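Local coordinates for DegV family protein (Streptococcus agalactiae, PDB 3LUP), which binds a fatty acid, here elaidic acid, and may take part in lipid transport or fatty acid metabolism, at residues Q44-T47 and L48-Y52; V146-N149 and K150-Q154. All blocks are in the same frame, centred on the assembly; numbering follows the deposited sequence.

Interaction 1 (Q44-T47 and L48-Y52)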
loop_
_atom_site.group_PDB
_atom_site.type_symbol
_atom_site.label_atom_id
_atom_site.label_comp_id
_atom_site.label_asym_id
_atom_site.label_seq_id
_atom_site.Cartn_x
_atom_site.Cartn_y
_atom_site.Cartn_z
ATOM N N GLN A 44 -1.963 -19.137 1.902
ATOM C CA GLN A 44 -2.213 -20.435 1.272
ATOM C C GLN A 44 -1.022 -21.376 1.455
ATOM O O GLN A 44 -1.169 -22.542 1.834
ATOM C CB GLN A 44 -2.480 -20.240 -0.220
ATOM C CG GLN A 44 -2.342 -21.507 -1.067
ATOM C CD GLN A 44 -2.974 -21.385 -2.454
ATOM O OE1 GLN A 44 -2.876 -20.347 -3.120
ATOM N NE2 GLN A 44 -3.628 -22.458 -2.893
ATOM N N ASN A 45 0.157 -20.809 1.233
ATOM C CA ASN A 45 1.350 -21.526 0.844
ATOM C C ASN A 45 2.518 -21.085 1.712
ATOM O O ASN A 45 3.601 -21.675 1.675
ATOM C CB ASN A 45 1.620 -21.130 -0.609
ATOM C CG ASN A 45 2.624 -22.020 -1.295
ATOM O OD1 ASN A 45 3.205 -21.627 -2.312
ATOM N ND2 ASN A 45 2.837 -23.222 -0.755
ATOM N N LEU A 46 2.282 -20.030 2.486
ATOM C CA LEU A 46 3.325 -19.330 3.221
ATOM C C LEU A 46 2.720 -18.466 4.322
ATOM O O LEU A 46 1.885 -17.593 4.055
ATOM C CB LEU A 46 4.137 -18.451 2.261
ATOM C CG LEU A 46 5.190 -17.518 2.871
ATOM C CD1 LEU A 46 6.535 -18.204 2.994
ATOM C CD2 LEU A 46 5.328 -16.267 2.048
ATOM N N THR A 47 3.141 -18.720 5.558
ATOM C CA THR A 47 2.778 -17.857 6.689
ATOM C C THR A 47 3.797 -16.722 6.834
ATOM O O THR A 47 4.896 -16.787 6.257
ATOM C CB THR A 47 2.690 -18.627 8.034
ATOM O OG1 THR A 47 4.008 -18.870 8.547
ATOM C CG2 THR A 47 1.929 -19.935 7.868
ATOM N N LEU A 48 3.446 -15.691 7.610
ATOM C CA LEU A 48 4.373 -14.584 7.831
ATOM C C LEU A 48 5.638 -15.044 8.569
ATOM O O LEU A 48 6.727 -14.545 8.282
ATOM C CB LEU A 48 3.706 -13.370 8.516
ATOM C CG LEU A 48 4.526 -12.050 8.465
ATOM C CD1 LEU A 48 4.604 -11.427 7.048
ATOM C CD2 LEU A 48 4.100 -10.991 9.487
ATOM N N ASP A 49 5.507 -16.017 9.477
ATOM C CA ASP A 49 6.667 -16.517 10.222
ATOM C C ASP A 49 7.597 -17.345 9.357
ATOM O O ASP A 49 8.818 -17.254 9.489
ATOM C CB ASP A 49 6.245 -17.280 11.473
ATOM C CG ASP A 49 6.221 -16.393 12.705
ATOM O OD1 ASP A 49 7.311 -16.108 13.276
ATOM O OD2 ASP A 49 5.112 -15.977 13.101
ATOM N N GLN A 50 7.018 -18.136 8.456
ATOM C CA GLN A 50 7.807 -18.922 7.506
ATOM C C GLN A 50 8.543 -17.981 6.569
ATOM O O GLN A 50 9.687 -18.263 6.182
ATOM C CB GLN A 50 6.926 -19.860 6.676
ATOM C CG GLN A 50 6.622 -21.224 7.297
ATOM C CD GLN A 50 5.766 -22.102 6.374
ATOM O OE1 GLN A 50 5.333 -21.663 5.311
ATOM N NE2 GLN A 50 5.525 -23.339 6.781
ATOM N N TYR A 51 7.875 -16.871 6.221
ATOM C CA TYR A 51 8.419 -15.882 5.306
ATOM C C TYR A 51 9.728 -15.315 5.790
ATOM O O TYR A 51 10.708 -15.291 5.044
ATOM C CB TYR A 51 7.468 -14.709 5.089
ATOM C CG TYR A 51 8.161 -13.610 4.315
ATOM C CD1 TYR A 51 8.277 -13.679 2.930
ATOM C CD2 TYR A 51 8.760 -12.538 4.970
ATOM C CE1 TYR A 51 8.935 -12.703 2.211
ATOM C CE2 TYR A 51 9.419 -11.551 4.265
ATOM C CZ TYR A 51 9.498 -11.635 2.882
ATOM O OH TYR A 51 10.159 -10.652 2.175
ATOM N N TYR A 52 9.729 -14.826 7.029
ATOM C CA TYR A 52 10.923 -14.223 7.620
ATOM C C TYR A 52 12.043 -15.230 7.850
ATOM O O TYR A 52 13.221 -14.900 7.706
ATOM C CB TYR A 52 10.571 -13.491 8.914
ATOM C CG TYR A 52 9.968 -12.133 8.675
ATOM C CD1 TYR A 52 10.764 -11.054 8.266
ATOM C CD2 TYR A 52 8.608 -11.915 8.863
ATOM C CE1 TYR A 52 10.213 -9.785 8.035
ATOM C CE2 TYR A 52 8.041 -10.655 8.650
ATOM C CZ TYR A 52 8.847 -9.594 8.226
ATOM O OH TYR A 52 8.283 -8.353 8.011
#
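T47 O accepts a backbone hydrogen bond from Y51 N at 3.0 Å, closing the first turn of helix 48-57, and the hydroxyl of the same threonine caps that turn. T47 OG1 accepts from Q50 N at 3.1 Å in a fairly straight bond (164° at the hydrogen). The hydroxyl can face this amide because chi1 of 78° sets OG1 between the threonine's own N and carbonyl carbon, turned toward the first turn of the helix. T47 is thus a side-chain N-cap, supplying an acceptor to an N-H that has no preceding helical turn to serve it. The aliphatic part of Q50 lies beside the cap, with Q50 CB 3.6 Å from T47 OG1. From there the extended chain runs back along the incoming loop and brings Q50 OE1 to 3.7 Å from L46 CA; at a similar separation from T47 N, this oxygen does not make the reciprocal bond of a capping box. Just outside the cap, L46 and Y51 form a hydrophobic staple, the apolar pairing of the residue before the N-cap with the fourth residue of the helix. L46 CD2 comes to the edge of the tyrosine ring, near its plane and 4.0 Å from Y51 CD1, while L46 CD1 lies against the backbone at Y51 N. I33 of strand 33-34 packs on both side chains. Beyond the staple, Y51 OH is hydrogen-bonded to T270 OG1 and the ring rests on A269, anchoring the helix start to helix 266-272; the Y51 side chain is about 10 Å from the bound elaidic acid. On its other edge, Y51 CD2 stands 3.8 Å above the centre of the Y52 ring. D49, on the exposed side of the turn, makes a salt bridge with R238.

Interaction 2 (V146-N149 and K150-Q154)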
loop_
_atom_site.group_PDB
_atom_site.type_symbol
_atom_site.label_atom_id
_atom_site.label_comp_id
_atom_site.label_asym_id
_atom_site.label_seq_id
_atom_site.Cartn_x
_atom_site.Cartn_y
_atom_site.Cartn_z
ATOM N N VAL A 146 -19.179 10.324 -8.929
ATOM C CA VAL A 146 -18.933 11.090 -7.721
ATOM C C VAL A 146 -18.028 10.318 -6.744
ATOM O O VAL A 146 -17.101 10.889 -6.161
ATOM C CB VAL A 146 -20.267 11.517 -7.047
ATOM C CG1 VAL A 146 -20.020 12.419 -5.840
ATOM C CG2 VAL A 146 -21.158 12.233 -8.051
ATOM N N ILE A 147 -18.286 9.027 -6.563
ATOM C CA ILE A 147 -17.440 8.220 -5.705
ATOM C C ILE A 147 -16.026 8.261 -6.254
ATOM O O ILE A 147 -15.111 8.680 -5.552
ATOM C CB ILE A 147 -17.966 6.779 -5.574
ATOM C CG1 ILE A 147 -19.329 6.801 -4.860
ATOM C CG2 ILE A 147 -16.958 5.905 -4.832
ATOM C CD1 ILE A 147 -19.949 5.449 -4.593
ATOM N N VAL A 148 -15.871 7.871 -7.520
ATOM C CA VAL A 148 -14.587 7.904 -8.258
ATOM C C VAL A 148 -13.864 9.242 -8.094
ATOM O O VAL A 148 -12.625 9.323 -7.973
ATOM C CB VAL A 148 -14.820 7.669 -9.776
ATOM C CG1 VAL A 148 -13.533 7.844 -10.563
ATOM C CG2 VAL A 148 -15.384 6.303 -10.023
ATOM N N ASN A 149 -14.672 10.291 -8.122
ATOM C CA ASN A 149 -14.211 11.639 -7.936
ATOM C C ASN A 149 -13.626 11.840 -6.539
ATOM O O ASN A 149 -12.477 12.270 -6.392
ATOM C CB ASN A 149 -15.393 12.550 -8.127
ATOM C CG ASN A 149 -15.119 13.620 -9.096
ATOM O OD1 ASN A 149 -14.580 14.670 -8.727
ATOM N ND2 ASN A 149 -15.491 13.389 -10.360
ATOM N N LYS A 150 -14.432 11.517 -5.527
ATOM C CA LYS A 150 -14.041 11.640 -4.127
ATOM C C LYS A 150 -12.794 10.813 -3.848
ATOM O O LYS A 150 -11.910 11.251 -3.110
ATOM C CB LYS A 150 -15.185 11.202 -3.214
ATOM C CG LYS A 150 -15.003 11.568 -1.746
ATOM C CD LYS A 150 -16.356 11.556 -1.011
ATOM C CE LYS A 150 -16.214 11.553 0.514
ATOM N NZ LYS A 150 -16.097 12.906 1.104
ATOM N N ILE A 151 -12.710 9.632 -4.453
ATOM C CA ILE A 151 -11.564 8.784 -4.230
ATOM C C ILE A 151 -10.296 9.336 -4.893
ATOM O O ILE A 151 -9.236 9.324 -4.276
ATOM C CB ILE A 151 -11.837 7.328 -4.628
ATOM C CG1 ILE A 151 -12.865 6.690 -3.678
ATOM C CG2 ILE A 151 -10.541 6.527 -4.627
ATOM C CD1 ILE A 151 -12.329 6.314 -2.300
ATOM N N GLN A 152 -10.400 9.848 -6.119
ATOM C CA GLN A 152 -9.257 10.482 -6.800
ATOM C C GLN A 152 -8.662 11.667 -6.050
ATOM O O GLN A 152 -7.427 11.784 -5.937
ATOM C CB GLN A 152 -9.609 10.883 -8.230
ATOM C CG GLN A 152 -9.069 9.898 -9.263
ATOM C CD GLN A 152 -9.914 9.825 -10.538
ATOM O OE1 GLN A 152 -10.793 10.673 -10.780
ATOM N NE2 GLN A 152 -9.648 8.800 -11.364
ATOM N N SER A 153 -9.529 12.536 -5.535
ATOM C CA SER A 153 -9.083 13.650 -4.699
ATOM C C SER A 153 -8.509 13.158 -3.363
ATOM O O SER A 153 -7.616 13.792 -2.804
ATOM C CB SER A 153 -10.197 14.689 -4.486
ATOM O OG SER A 153 -11.182 14.231 -3.578
ATOM N N GLN A 154 -9.018 12.030 -2.864
ATOM C CA GLN A 154 -8.462 11.395 -1.666
ATOM C C GLN A 154 -7.098 10.802 -1.945
ATOM O O GLN A 154 -6.188 10.900 -1.122
ATOM C CB GLN A 154 -9.382 10.301 -1.137
ATOM C CG GLN A 154 -10.430 10.802 -0.176
ATOM C CD GLN A 154 -11.247 9.671 0.384
ATOM O OE1 GLN A 154 -10.861 8.501 0.296
ATOM N NE2 GLN A 154 -12.393 10.006 0.961
#
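The carboxamide of Q152 turns one face to V148, one helical turn earlier. V148 CG1 sits over that face, 3.9 Å from Q152 OE1 and 4.1 Å from Q152 NE2, and V148 O lies on the same side of the amide plane. The two side chains run side by side in the same direction, V148 offering the branch that stands opposite its backbone N (chi1 174°). On the same exposed surface, the amide of N149 reaches back to D145 O through a weak hydrogen bond from ND2. Beneath these groups runs regular alpha-helical i to i+4 bonding within helix 144-155, with K150 N 2.8 Å from V146 O and I151 N 2.8 Å from I147 O. The helix is amphipathic: its buried side carries I147 and I151, whose CG2 and CG1 respectively approach to 4.3 Å, and these side chains pack on C137 and L130 of helix 124-138. Further along, K150 O is shared by two donors arriving from one face of its carbonyl plane. Q154 N bonds to K150 O at 3.0 Å, and S153 OG, folded back over its own backbone by a chi1 of 74°, reaches K150 O at 3.1 Å from above the carbonyl plane. The buried amide of Q154 is held by N133 and N285.

Overall arrangement
Interactions 1 and 2 lie on opposite sides of the chain's centre, their own centres 35 Å apart and about 26 Å between nearest atoms. Both are partly buried, local contacts at the periphery, but one caps the start of helix 48-57 and the other lies within helix 144-155. In the 44-52 contact a loop supplies a side-chain acceptor and a hydrophobic staple, and it seats helix 48-57 against strand 33-34 and helix 266-272. The 146-154 contact is a helix interior, where backbone i to i+4 bonds link the segments and an apolar stripe meets helix 124-138. Aromatic packing belongs to interaction 1, aliphatic and amide packing to interaction 2.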